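Local coordinates for ribosome maturation protein SDO1 homolog (Methanothermobacter thermautotrophicus, PDB 2WBM) that probably takes part in ribosome maturation, as an archaeal, RNA-binding member of the SBDS/SDO1 family, at residues A[28-33]-A[99-104]; A[37-42]-A[67-72]; A[47-52]-A[158-163]; A[59-64]-A[92-97]. One frame throughout, in Å; residues are numbered along the deposited sequence.

Overall arrangement
Interactions 1, 2 and 4 lie on one side of the chain's centre within the SBDS N-terminal domain, their centres about 9 to 12 Å apart. Interactions 1 and 4 both use helix 93-103, and interactions 1 and 2 share a sheet through the neighbouring strands 28-34 and 37-43. Interactions 2 and 4 alternate along the chain, and both are nested inside the loop closed by interaction 1, which brings the end of the helix back to strand 28-34. These three pack inside one domain. Interaction 3, which touches interactions 1 and 4 (centres about 13 and 16 Å away), joins it to domain II through helix 45-52 and the loop 158-163.

Interaction 1. Residues A[28-33]-A[99-104]; sequences VIARLE and VILRRG
Arg31 O takes the closest approach of this contact: Gly104 CA stands 3.1 Å from it, and just beyond the segment Thr105 adds a backbone hydrogen bond to Arg31 and a weak one from OG1 to the same oxygen. Gly104 is the first residue to leave the helix, and glycine suits so tight a passage, since a beta carbon modelled here would lie 2.2 Å from Arg31 O. Helix 99-103 and strand 28-33 run nearly at right angles, 85° between their directions and 7.1 Å between their axes.

On the helix-facing side of the strand, Ala30 and Leu32 receive the helix side chains. Ile100 lies over the backbone between them. Its chi1 of -64° places CG1 beside its own backbone N and so swings the CG2 branch to the strand, within 3.4 Å of Ala30 O, while CG1 rests 4.0 Å from Leu32 CB. The small Ala30 lets the helix come close, its CB also meeting Leu101 CD2 at 3.8 Å. Leu32 forks at its end: CD2 touches Val99 CG1 at 4.1 Å, and CD1 lies 3.9 Å from Arg103 O, beside the last turn.

Aliphatic branches carry nearly all of this, so shape and exclusion of water, rather than polar pairing between side chains, hold the helix on the sheet, with the glycine setting how near its end can come.

Interaction 2. Residues A[37-42]-A[67-72]; sequences ERFEVL and QEVFRD
Glu40 and Phe70 form a single antiparallel bridge of the hydrogen-bonded kind, with Phe70 N giving a 2.7 Å bond to Glu40 O (165° at the hydrogen) and Glu40 N a 2.8 Å bond to Phe70 O (151°).

On the face carrying Phe39, Val41 and Val69, Phe39 CD1 meets Val69 CG1 at 4.1 Å, the methyl at the ring edge, and Val41 CG1 comes against Val69 CG2; these residues turn to the helices of the domain. The Phe70 ring lies with its edge to Glu40 O, and Leu42 CD1 touches its CE2 at 4.0 Å.

The carboxylate of Glu40 approaches Asp72, and the like charges are bridged by water: one water gives to Glu40 OE2 and Asp72 OD2 while accepting from Arg38 NH1; Arg38 NE forms a salt bridge with Glu33 OE2. The salt bridge from Arg31 NE to Glu40 OE2 probably offsets part of the charge, and the backbone N of Lys75 donates to Asp72 OD1. A further water joins Leu42 N to Glu68 O. Glu37 OE1 and Arg71 NH2, 3.8 Å apart, make only a long salt bridge.

A loop pairs briefly with strand 37-43, at the outer edge of the three-stranded antiparallel sheet in the SBDS N-terminal domain.

Interaction 3. Residues A[47-52]-A[158-163]; sequences LAAEFR and DPFKTV
Part of the junction between the N-terminal domain and domain II is formed by helix 45-52 and the loop leading into helix 163-174, where Phe160 and Thr162 meet the Ala48-Ala49 surface. With chi1 at -179°, Phe160 stretches its CG directly away from its own backbone N, which carries the ring out to the helix. Ala49 CB sits over one face, 4.0 Å from the ring centroid in a CH-pi contact, and the CZ corner comes within 3.5 Å of Ala49 N. Alanine suits this place: its single methyl lets the ring come close to the helix backbone.

Arg52 approaches from another side, CD lying in the ring plane at its edge, 3.7 Å from Phe160 CE2; the guanidinium stands at 83° to the ring, and its NE bonds to Leu101 O. Thr162 points its methyl at Ala49, CG2 at 3.7 Å from Ala49 CB, while OG1 serves as the N-cap of the following helix by accepting from Glu165 N. The loop holds an Asx turn (Phe160 N to Asp158 OD2), extended to an Asx motif by Lys161 N, 2.9 Å from the same Asp158 OD2.

Without the ring, as with an alanine here, the face beside Ala49 CB would probably be left as a gap and Arg52 CD would lose its partner.

The two segments meet through carbon surfaces without direct hydrogen bonds, a small interface consistent with the conformational flexibility ascribed to this protein.

Interaction 4. Residues A[59-64]-A[92-97]; sequences SVEDVL and DPLEVT
Leu64 and Thr97 reach toward each other tip to tip: the Thr97 hydroxyl OG1 lies 3.6 Å from Leu64 CD2, and Thr97 CG2 packs beside the same methyl. From the neighbouring turn, Val60 slants across Thr97, and their CG2 methyls press together at 3.4 Å, tighter than usual for carbon atoms. The Val60 chi1 of 73° turns CG2 away from the backbone N and at the threonine, and puts CG1 over Leu94 O, 3.8 Å away.

Leu94 fills the other half of the contact. Its CD2 meets Leu64 CD1 at 3.7 Å, the two side chains slanting past one another, while Glu61 lies across it at about a right angle, the bend at chi2 bringing CG and OE2 beside CD1. Glutamate suits this exposed place: its CG lies against Leu94 while its carboxylate can face solvent.

Segment 59-64 holds the whole short helix 60-63, and 92-97 the first turns of helix 93-103, both in the SBDS N-terminal domain and each opened by an N-cap: Ser59 OG accepts from Asp62 N, and Asp92 OD1 accepts from Leu94 N at 2.9 Å.

The Thr97 hydroxyl does double duty: it packs on Leu64 and also gives a 2.7 Å bond from OG1 to Pro93 O, one turn back, which the backbone Thr97 N also meets from the opposite face of the carbonyl plane. This holds the rotation of the side chain and keeps CG2 toward Val60. With a valine in its place the hydroxyl bond to Pro93 O is gone, and the side chain is likely to be freer to turn away from Val60 and Leu64. Val41 of strand 37-43 covers both Leu64 and Thr97 from the sheet.

Interaction 1. Residues A[28-33]-A[99-104]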
loop_
_atom_site.group_PDB
_atom_site.type_symbol
_atom_site.label_atom_id
_atom_site.label_comp_id
_atom_site.label_asym_id
_atom_site.label_seq_id
_atom_site.Cartn_x
_atom_site.Cartn_y
_atom_site.Cartn_z
ATOM N N VAL A 28 13.026 -4.885 11.783
ATOM C CA VAL A 28 14.101 -5.274 10.875
ATOM C C VAL A 28 15.295 -4.399 11.217
ATOM O O VAL A 28 15.189 -3.473 12.036
ATOM C CB VAL A 28 13.665 -5.163 9.367
ATOM C CG1 VAL A 28 12.420 -6.022 9.111
ATOM C CG2 VAL A 28 13.386 -3.691 8.979
ATOM N N ILE A 29 16.437 -4.706 10.630
ATOM C CA ILE A 29 17.637 -3.954 10.896
ATOM C C ILE A 29 17.955 -3.037 9.724
ATOM O O ILE A 29 17.909 -3.475 8.568
ATOM C CB ILE A 29 18.793 -4.940 11.145
ATOM C CG1 ILE A 29 18.580 -5.627 12.503
ATOM C CG2 ILE A 29 20.157 -4.215 11.071
ATOM C CD1 ILE A 29 19.452 -6.860 12.707
ATOM N N ALA A 30 18.230 -1.769 10.012
ATOM C CA ALA A 30 18.840 -0.885 9.019
ATOM C C ALA A 30 20.315 -0.780 9.381
ATOM O O ALA A 30 20.663 -0.519 10.542
ATOM C CB ALA A 30 18.163 0.503 9.013
ATOM N N ARG A 31 21.171 -1.010 8.401
ATOM C CA ARG A 31 22.609 -1.137 8.613
ATOM C C ARG A 31 23.361 -0.151 7.726
ATOM O O ARG A 31 23.029 0.011 6.551
ATOM C CB ARG A 31 23.037 -2.560 8.216
ATOM C CG ARG A 31 24.536 -2.787 8.233
ATOM C CD ARG A 31 24.857 -4.161 7.742
ATOM N NE ARG A 31 24.459 -5.197 8.700
ATOM C CZ ARG A 31 24.388 -6.500 8.420
ATOM N NH1 ARG A 31 24.696 -6.974 7.204
ATOM N NH2 ARG A 31 24.038 -7.354 9.377
ATOM N N LEU A 32 24.381 0.495 8.284
ATOM C CA LEU A 32 25.288 1.295 7.499
ATOM C C LEU A 32 26.716 0.915 7.879
ATOM O O LEU A 32 27.037 0.868 9.074
ATOM C CB LEU A 32 25.039 2.779 7.772
ATOM C CG LEU A 32 25.950 3.747 6.998
ATOM C CD1 LEU A 32 25.792 3.589 5.501
ATOM C CD2 LEU A 32 25.612 5.191 7.405
ATOM N N GLU A 33 27.553 0.651 6.878
ATOM C CA GLU A 33 28.973 0.326 7.103
ATOM C C GLU A 33 29.868 1.487 6.725
ATOM O O GLU A 33 29.731 2.047 5.635
ATOM C CB GLU A 33 29.405 -0.894 6.285
ATOM C CG GLU A 33 28.687 -2.156 6.656
ATOM C CD GLU A 33 29.353 -3.403 6.106
ATOM O OE1 GLU A 33 30.437 -3.302 5.482
ATOM O OE2 GLU A 33 28.782 -4.492 6.300
ATOM N N VAL A 99 20.510 9.008 8.886
ATOM C CA VAL A 99 21.625 8.707 7.966
ATOM C C VAL A 99 21.669 7.200 7.654
ATOM O O VAL A 99 21.806 6.797 6.487
ATOM C CB VAL A 99 22.991 9.196 8.508
ATOM C CG1 VAL A 99 24.090 8.961 7.468
ATOM C CG2 VAL A 99 22.907 10.696 8.854
ATOM N N ILE A 100 21.513 6.378 8.684
ATOM C CA ILE A 100 21.501 4.927 8.473
ATOM C C ILE A 100 20.325 4.550 7.562
ATOM O O ILE A 100 20.488 3.783 6.603
ATOM C CB ILE A 100 21.467 4.134 9.782
ATOM C CG1 ILE A 100 22.743 4.393 10.592
ATOM C CG2 ILE A 100 21.326 2.635 9.482
ATOM C CD1 ILE A 100 22.770 3.678 11.949
ATOM N N LEU A 101 19.149 5.108 7.838
ATOM C CA LEU A 101 17.967 4.819 7.007
ATOM C C LEU A 101 18.109 5.258 5.549
ATOM O O LEU A 101 17.693 4.547 4.608
ATOM C CB LEU A 101 16.710 5.442 7.627
ATOM C CG LEU A 101 16.202 4.757 8.903
ATOM C CD1 LEU A 101 15.146 5.615 9.568
ATOM C CD2 LEU A 101 15.648 3.354 8.588
ATOM N N ARG A 102 18.688 6.437 5.344
ATOM C CA ARG A 102 18.746 6.991 4.013
ATOM C C ARG A 102 19.917 6.482 3.185
ATOM O O ARG A 102 19.807 6.415 1.973
ATOM C CB ARG A 102 18.731 8.520 4.065
ATOM C CG ARG A 102 17.366 9.061 4.462
ATOM C CD ARG A 102 17.462 10.503 4.908
ATOM N NE ARG A 102 16.144 11.082 5.172
ATOM C CZ ARG A 102 15.922 12.069 6.036
ATOM N NH1 ARG A 102 16.927 12.581 6.731
ATOM N NH2 ARG A 102 14.698 12.540 6.207
ATOM N N ARG A 103 21.016 6.109 3.838
ATOM C CA ARG A 103 22.241 5.725 3.128
ATOM C C ARG A 103 22.558 4.234 3.225
ATOM O O ARG A 103 23.405 3.733 2.475
ATOM C CB ARG A 103 23.450 6.508 3.666
ATOM C CG ARG A 103 23.407 8.032 3.452
ATOM C CD ARG A 103 23.546 8.399 2.007
ATOM N NE ARG A 103 23.771 9.831 1.829
ATOM C CZ ARG A 103 24.877 10.367 1.315
ATOM N NH1 ARG A 103 25.879 9.594 0.908
ATOM N NH2 ARG A 103 24.974 11.685 1.190
ATOM N N GLY A 104 21.883 3.548 4.138
ATOM C CA GLY A 104 22.204 2.159 4.473
ATOM C C GLY A 104 21.328 1.128 3.793
ATOM O O GLY A 104 20.637 1.426 2.803
#

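Interaction 2. Residues A[37-42]-A[67-72]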
loop_
_atom_site.group_PDB
_atom_site.type_symbol
_atom_site.label_atom_id
_atom_site.label_comp_id
_atom_site.label_asym_id
_atom_site.label_seq_id
_atom_site.Cartn_x
_atom_site.Cartn_y
_atom_site.Cartn_z
ATOM N N GLU A 37 33.173 -0.987 9.556
ATOM C CA GLU A 37 32.446 -0.968 10.825
ATOM C C GLU A 37 30.945 -0.790 10.605
ATOM O O GLU A 37 30.522 0.198 10.005
ATOM C CB GLU A 37 32.981 0.146 11.745
ATOM C CG GLU A 37 34.438 -0.035 12.169
ATOM C CD GLU A 37 34.644 -1.162 13.207
ATOM O OE1 GLU A 37 33.662 -1.850 13.554
ATOM O OE2 GLU A 37 35.796 -1.355 13.665
ATOM N N ARG A 38 30.142 -1.733 11.111
ATOM C CA ARG A 38 28.683 -1.640 11.041
ATOM C C ARG A 38 28.036 -0.859 12.184
ATOM O O ARG A 38 28.456 -0.937 13.340
ATOM C CB ARG A 38 28.043 -3.022 11.014
ATOM C CG ARG A 38 28.365 -3.798 9.775
ATOM C CD ARG A 38 27.824 -5.181 9.875
ATOM N NE ARG A 38 28.225 -5.955 8.711
ATOM C CZ ARG A 38 27.921 -7.232 8.514
ATOM N NH1 ARG A 38 27.203 -7.896 9.413
ATOM N NH2 ARG A 38 28.348 -7.845 7.424
ATOM N N PHE A 39 27.027 -0.096 11.810
ATOM C CA PHE A 39 26.142 0.629 12.705
ATOM C C PHE A 39 24.740 0.223 12.293
ATOM O O PHE A 39 24.387 0.261 11.093
ATOM C CB PHE A 39 26.320 2.142 12.541
ATOM C CG PHE A 39 27.684 2.651 12.933
ATOM C CD1 PHE A 39 27.916 3.148 14.219
ATOM C CD2 PHE A 39 28.735 2.656 12.007
ATOM C CE1 PHE A 39 29.165 3.642 14.584
ATOM C CE2 PHE A 39 30.000 3.123 12.351
ATOM C CZ PHE A 39 30.228 3.639 13.649
ATOM N N GLU A 40 23.946 -0.203 13.268
ATOM C CA GLU A 40 22.650 -0.810 12.997
ATOM C C GLU A 40 21.611 -0.258 13.945
ATOM O O GLU A 40 21.911 0.018 15.118
ATOM C CB GLU A 40 22.702 -2.321 13.176
ATOM C CG GLU A 40 23.650 -2.996 12.145
ATOM C CD GLU A 40 23.756 -4.491 12.269
ATOM O OE1 GLU A 40 23.135 -5.103 13.177
ATOM O OE2 GLU A 40 24.491 -5.067 11.432
ATOM N N VAL A 41 20.389 -0.139 13.437
ATOM C CA VAL A 41 19.241 0.220 14.274
ATOM C C VAL A 41 18.085 -0.734 14.020
ATOM O O VAL A 41 18.000 -1.336 12.950
ATOM C CB VAL A 41 18.785 1.700 14.037
ATOM C CG1 VAL A 41 19.802 2.665 14.660
ATOM C CG2 VAL A 41 18.560 2.004 12.517
ATOM N N LEU A 42 17.222 -0.893 15.022
ATOM C CA LEU A 42 16.062 -1.771 14.927
ATOM C C LEU A 42 14.872 -0.894 14.604
ATOM O O LEU A 42 14.590 0.065 15.339
ATOM C CB LEU A 42 15.828 -2.497 16.252
ATOM C CG LEU A 42 16.862 -3.596 16.521
ATOM C CD1 LEU A 42 16.792 -4.074 17.982
ATOM C CD2 LEU A 42 16.586 -4.749 15.559
ATOM N N GLN A 67 15.668 3.637 20.876
ATOM C CA GLN A 67 16.565 4.714 20.439
ATOM C C GLN A 67 18.007 4.383 20.800
ATOM O O GLN A 67 18.598 5.032 21.658
ATOM C CB GLN A 67 16.139 6.058 21.049
ATOM C CG GLN A 67 14.724 6.462 20.674
ATOM C CD GLN A 67 14.349 7.841 21.205
ATOM O OE1 GLN A 67 15.137 8.493 21.888
ATOM N NE2 GLN A 67 13.124 8.271 20.922
ATOM N N GLU A 68 18.551 3.350 20.158
ATOM C CA GLU A 68 19.918 2.894 20.448
ATOM C C GLU A 68 20.569 2.551 19.128
ATOM O O GLU A 68 19.904 2.034 18.218
ATOM C CB GLU A 68 19.926 1.646 21.330
ATOM C CG GLU A 68 19.293 1.838 22.672
ATOM C CD GLU A 68 19.336 0.564 23.496
ATOM O OE1 GLU A 68 18.687 -0.411 23.070
ATOM O OE2 GLU A 68 19.995 0.549 24.552
ATOM N N VAL A 69 21.855 2.851 19.018
ATOM C CA VAL A 69 22.613 2.505 17.817
ATOM C C VAL A 69 23.507 1.323 18.181
ATOM O O VAL A 69 24.288 1.368 19.150
ATOM C CB VAL A 69 23.435 3.694 17.275
ATOM C CG1 VAL A 69 24.229 3.255 16.030
ATOM C CG2 VAL A 69 22.507 4.892 16.930
ATOM N N PHE A 70 23.367 0.245 17.413
ATOM C CA PHE A 70 24.115 -0.972 17.675
ATOM C C PHE A 70 25.315 -1.114 16.744
ATOM O O PHE A 70 25.319 -0.607 15.626
ATOM C CB PHE A 70 23.202 -2.199 17.465
ATOM C CG PHE A 70 22.043 -2.266 18.438
ATOM C CD1 PHE A 70 22.175 -2.968 19.622
ATOM C CD2 PHE A 70 20.831 -1.597 18.156
ATOM C CE1 PHE A 70 21.098 -3.039 20.550
ATOM C CE2 PHE A 70 19.757 -1.634 19.084
ATOM C CZ PHE A 70 19.895 -2.371 20.268
ATOM N N ARG A 71 26.314 -1.850 17.209
ATOM C CA ARG A 71 27.331 -2.390 16.313
ATOM C C ARG A 71 26.739 -3.620 15.638
ATOM O O ARG A 71 26.952 -3.847 14.447
ATOM C CB ARG A 71 28.571 -2.782 17.099
ATOM C CG ARG A 71 29.218 -1.562 17.776
ATOM C CD ARG A 71 30.406 -1.992 18.585
ATOM N NE ARG A 71 31.627 -2.050 17.768
ATOM C CZ ARG A 71 32.732 -2.705 18.106
ATOM N NH1 ARG A 71 32.776 -3.423 19.220
ATOM N NH2 ARG A 71 33.787 -2.668 17.307
ATOM N N ASP A 72 26.020 -4.432 16.417
ATOM C CA ASP A 72 25.310 -5.582 15.868
ATOM C C ASP A 72 23.991 -5.715 16.609
ATOM O O ASP A 72 23.960 -6.080 17.781
ATOM C CB ASP A 72 26.134 -6.874 15.964
ATOM C CG ASP A 72 25.447 -8.051 15.272
ATOM O OD1 ASP A 72 24.278 -8.336 15.600
ATOM O OD2 ASP A 72 26.068 -8.685 14.393
HETATM O O HOH W 1 26.606 -6.778 12.254
HETATM O O HOH W 2 22.797 -7.709 12.859
HETATM O O HOH W 3 17.646 0.667 17.331
#

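Interaction 3. Residues A[47-52]-A[158-163]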
loop_
_atom_site.group_PDB
_atom_site.type_symbol
_atom_site.label_atom_id
_atom_site.label_comp_id
_atom_site.label_asym_id
_atom_site.label_seq_id
_atom_site.Cartn_x
_atom_site.Cartn_y
_atom_site.Cartn_z
ATOM N N LEU A 47 7.328 1.665 8.418
ATOM C CA LEU A 47 7.643 3.070 8.649
ATOM C C LEU A 47 9.027 3.434 8.117
ATOM O O LEU A 47 9.204 4.541 7.597
ATOM C CB LEU A 47 7.481 3.441 10.122
ATOM C CG LEU A 47 6.038 3.390 10.646
ATOM C CD1 LEU A 47 6.028 3.712 12.145
ATOM C CD2 LEU A 47 5.089 4.319 9.872
ATOM N N ALA A 48 9.978 2.500 8.211
ATOM C CA ALA A 48 11.312 2.688 7.630
ATOM C C ALA A 48 11.206 2.875 6.112
ATOM O O ALA A 48 11.863 3.754 5.543
ATOM C CB ALA A 48 12.252 1.507 7.979
ATOM N N ALA A 49 10.370 2.067 5.456
ATOM C CA ALA A 49 10.181 2.201 4.012
ATOM C C ALA A 49 9.587 3.565 3.654
ATOM O O ALA A 49 10.000 4.192 2.671
ATOM C CB ALA A 49 9.311 1.064 3.462
ATOM N N GLU A 50 8.620 4.017 4.453
ATOM C CA GLU A 50 7.978 5.320 4.244
ATOM C C GLU A 50 8.965 6.465 4.448
ATOM O O GLU A 50 8.956 7.439 3.681
ATOM C CB GLU A 50 6.774 5.519 5.182
ATOM C CG GLU A 50 5.507 4.757 4.805
ATOM C CD GLU A 50 4.959 5.117 3.426
ATOM O OE1 GLU A 50 5.087 6.287 2.985
ATOM O OE2 GLU A 50 4.370 4.220 2.786
ATOM N N PHE A 51 9.792 6.341 5.489
ATOM C CA PHE A 51 10.808 7.342 5.830
ATOM C C PHE A 51 11.784 7.563 4.680
ATOM O O PHE A 51 12.202 8.697 4.431
ATOM C CB PHE A 51 11.573 6.929 7.086
ATOM C CG PHE A 51 12.480 8.004 7.634
ATOM C CD1 PHE A 51 11.985 8.965 8.512
ATOM C CD2 PHE A 51 13.825 8.052 7.270
ATOM C CE1 PHE A 51 12.822 9.961 9.030
ATOM C CE2 PHE A 51 14.672 9.042 7.786
ATOM C CZ PHE A 51 14.167 9.993 8.669
ATOM N N ARG A 52 12.126 6.477 3.981
ATOM C CA ARG A 52 13.010 6.533 2.820
ATOM C C ARG A 52 12.430 7.264 1.607
ATOM O O ARG A 52 13.180 7.696 0.733
ATOM C CB ARG A 52 13.424 5.126 2.407
ATOM C CG ARG A 52 14.381 4.464 3.339
ATOM C CD ARG A 52 14.718 3.110 2.765
ATOM N NE ARG A 52 15.993 2.639 3.259
ATOM C CZ ARG A 52 16.695 1.660 2.711
ATOM N NH1 ARG A 52 16.248 1.022 1.635
ATOM N NH2 ARG A 52 17.850 1.321 3.248
ATOM N N ASP A 158 9.370 -7.425 -4.163
ATOM C CA ASP A 158 10.365 -7.066 -3.145
ATOM C C ASP A 158 9.745 -7.164 -1.760
ATOM O O ASP A 158 8.599 -6.756 -1.566
ATOM C CB ASP A 158 10.855 -5.639 -3.371
ATOM C CG ASP A 158 12.089 -5.322 -2.562
ATOM O OD1 ASP A 158 13.175 -5.743 -2.999
ATOM O OD2 ASP A 158 11.973 -4.687 -1.486
ATOM N N PRO A 159 10.508 -7.668 -0.766
ATOM C CA PRO A 159 9.982 -7.718 0.600
ATOM C C PRO A 159 9.789 -6.332 1.252
ATOM O O PRO A 159 8.932 -6.182 2.127
ATOM C CB PRO A 159 11.077 -8.487 1.360
ATOM C CG PRO A 159 12.340 -8.227 0.546
ATOM C CD PRO A 159 11.844 -8.293 -0.868
ATOM N N PHE A 160 10.569 -5.332 0.832
ATOM C CA PHE A 160 10.677 -4.088 1.602
ATOM C C PHE A 160 10.029 -2.861 0.959
ATOM O O PHE A 160 9.380 -2.065 1.652
ATOM C CB PHE A 160 12.148 -3.796 1.941
ATOM C CG PHE A 160 12.354 -2.546 2.767
ATOM C CD1 PHE A 160 12.050 -2.533 4.131
ATOM C CD2 PHE A 160 12.847 -1.376 2.180
ATOM C CE1 PHE A 160 12.225 -1.380 4.898
ATOM C CE2 PHE A 160 13.035 -0.220 2.934
ATOM C CZ PHE A 160 12.727 -0.221 4.308
ATOM N N LYS A 161 10.237 -2.685 -0.345
ATOM C CA LYS A 161 9.681 -1.544 -1.073
ATOM C C LYS A 161 8.185 -1.439 -0.813
ATOM O O LYS A 161 7.496 -2.447 -0.743
ATOM C CB LYS A 161 9.920 -1.702 -2.573
ATOM C CG LYS A 161 11.378 -1.592 -2.979
ATOM C CD LYS A 161 11.517 -1.665 -4.482
ATOM C CE LYS A 161 12.974 -1.774 -4.898
ATOM N NZ LYS A 161 13.060 -2.021 -6.363
ATOM N N THR A 162 7.686 -0.219 -0.660
ATOM C CA THR A 162 6.257 -0.039 -0.371
ATOM C C THR A 162 5.366 -0.637 -1.465
ATOM O O THR A 162 5.741 -0.693 -2.647
ATOM C CB THR A 162 5.896 1.427 -0.174
ATOM O OG1 THR A 162 6.125 2.139 -1.395
ATOM C CG2 THR A 162 6.736 2.054 0.964
ATOM N N VAL A 163 4.191 -1.100 -1.059
ATOM C CA VAL A 163 3.192 -1.581 -2.021
ATOM C C VAL A 163 2.920 -0.528 -3.107
ATOM O O VAL A 163 2.882 -0.863 -4.290
ATOM C CB VAL A 163 1.887 -2.016 -1.310
ATOM C CG1 VAL A 163 0.779 -2.277 -2.317
ATOM C CG2 VAL A 163 2.143 -3.261 -0.490
#

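Interaction 4. Residues A[59-64]-A[92-97]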
loop_
_atom_site.group_PDB
_atom_site.type_symbol
_atom_site.label_atom_id
_atom_site.label_comp_id
_atom_site.label_asym_id
_atom_site.label_seq_id
_atom_site.Cartn_x
_atom_site.Cartn_y
_atom_site.Cartn_z
ATOM N N SER A 59 8.114 10.513 11.354
ATOM C CA SER A 59 9.208 10.941 12.217
ATOM C C SER A 59 10.131 9.783 12.570
ATOM O O SER A 59 9.687 8.638 12.725
ATOM C CB SER A 59 8.671 11.582 13.493
ATOM O OG SER A 59 8.422 10.587 14.464
ATOM N N VAL A 60 11.418 10.088 12.709
ATOM C CA VAL A 60 12.402 9.085 13.056
ATOM C C VAL A 60 12.063 8.382 14.386
ATOM O O VAL A 60 12.297 7.170 14.527
ATOM C CB VAL A 60 13.858 9.648 13.016
ATOM C CG1 VAL A 60 14.157 10.574 14.190
ATOM C CG2 VAL A 60 14.851 8.509 12.970
ATOM N N GLU A 61 11.487 9.130 15.333
ATOM C CA GLU A 61 11.084 8.569 16.624
ATOM C C GLU A 61 10.051 7.453 16.452
ATOM O O GLU A 61 10.055 6.483 17.202
ATOM C CB GLU A 61 10.552 9.653 17.565
ATOM C CG GLU A 61 11.635 10.636 18.004
ATOM C CD GLU A 61 11.741 11.875 17.114
ATOM O OE1 GLU A 61 11.339 11.827 15.927
ATOM O OE2 GLU A 61 12.233 12.911 17.613
ATOM N N ASP A 62 9.190 7.572 15.449
ATOM C CA ASP A 62 8.200 6.525 15.209
ATOM C C ASP A 62 8.788 5.310 14.468
ATOM O O ASP A 62 8.247 4.212 14.550
ATOM C CB ASP A 62 6.977 7.094 14.509
ATOM C CG ASP A 62 6.209 8.081 15.401
ATOM O OD1 ASP A 62 6.199 7.914 16.645
ATOM O OD2 ASP A 62 5.636 9.032 14.861
ATOM N N VAL A 63 9.887 5.517 13.757
ATOM C CA VAL A 63 10.546 4.439 13.012
ATOM C C VAL A 63 11.298 3.480 13.961
ATOM O O VAL A 63 11.253 2.261 13.783
ATOM C CB VAL A 63 11.510 5.003 11.940
ATOM C CG1 VAL A 63 12.241 3.873 11.224
ATOM C CG2 VAL A 63 10.758 5.846 10.923
ATOM N N LEU A 64 11.971 4.041 14.969
ATOM C CA LEU A 64 12.857 3.254 15.851
ATOM C C LEU A 64 12.111 2.390 16.850
ATOM O O LEU A 64 11.245 2.872 17.550
ATOM C CB LEU A 64 13.809 4.179 16.619
ATOM C CG LEU A 64 14.937 4.743 15.756
ATOM C CD1 LEU A 64 15.498 5.993 16.407
ATOM C CD2 LEU A 64 16.052 3.697 15.531
ATOM N N ASP A 92 24.112 11.349 18.860
ATOM C CA ASP A 92 22.672 11.341 19.081
ATOM C C ASP A 92 22.005 10.296 18.186
ATOM O O ASP A 92 22.004 10.446 16.961
ATOM C CB ASP A 92 22.096 12.738 18.792
ATOM C CG ASP A 92 20.616 12.859 19.169
ATOM O OD1 ASP A 92 19.933 11.821 19.316
ATOM O OD2 ASP A 92 20.141 14.001 19.324
ATOM N N PRO A 93 21.423 9.238 18.782
ATOM C CA PRO A 93 20.744 8.199 17.968
ATOM C C PRO A 93 19.652 8.750 17.046
ATOM O O PRO A 93 19.402 8.170 15.990
ATOM C CB PRO A 93 20.111 7.290 19.023
ATOM C CG PRO A 93 21.033 7.420 20.199
ATOM C CD PRO A 93 21.376 8.908 20.222
ATOM N N LEU A 94 19.013 9.857 17.436
ATOM C CA LEU A 94 17.962 10.447 16.600
ATOM C C LEU A 94 18.557 11.214 15.412
ATOM O O LEU A 94 17.850 11.523 14.457
ATOM C CB LEU A 94 17.022 11.338 17.429
ATOM C CG LEU A 94 16.245 10.580 18.529
ATOM C CD1 LEU A 94 15.353 11.496 19.353
ATOM C CD2 LEU A 94 15.426 9.408 17.951
ATOM N N GLU A 95 19.850 11.518 15.485
ATOM C CA GLU A 95 20.537 12.194 14.380
ATOM C C GLU A 95 21.306 11.179 13.532
ATOM O O GLU A 95 21.475 11.368 12.328
ATOM C CB GLU A 95 21.452 13.315 14.888
ATOM C CG GLU A 95 20.687 14.505 15.484
ATOM C CD GLU A 95 21.584 15.581 16.084
ATOM O OE1 GLU A 95 22.820 15.399 16.136
ATOM O OE2 GLU A 95 21.047 16.628 16.513
ATOM N N VAL A 96 21.758 10.099 14.155
ATOM C CA VAL A 96 22.445 9.036 13.423
ATOM C C VAL A 96 21.462 8.219 12.572
ATOM O O VAL A 96 21.752 7.870 11.422
ATOM C CB VAL A 96 23.234 8.124 14.388
ATOM C CG1 VAL A 96 23.756 6.869 13.663
ATOM C CG2 VAL A 96 24.386 8.906 15.018
ATOM N N THR A 97 20.311 7.901 13.155
ATOM C CA THR A 97 19.348 7.004 12.508
ATOM C C THR A 97 18.884 7.446 11.098
ATOM O O THR A 97 18.819 6.598 10.194
ATOM C CB THR A 97 18.153 6.710 13.443
ATOM O OG1 THR A 97 18.619 5.967 14.573
ATOM C CG2 THR A 97 17.071 5.926 12.716
#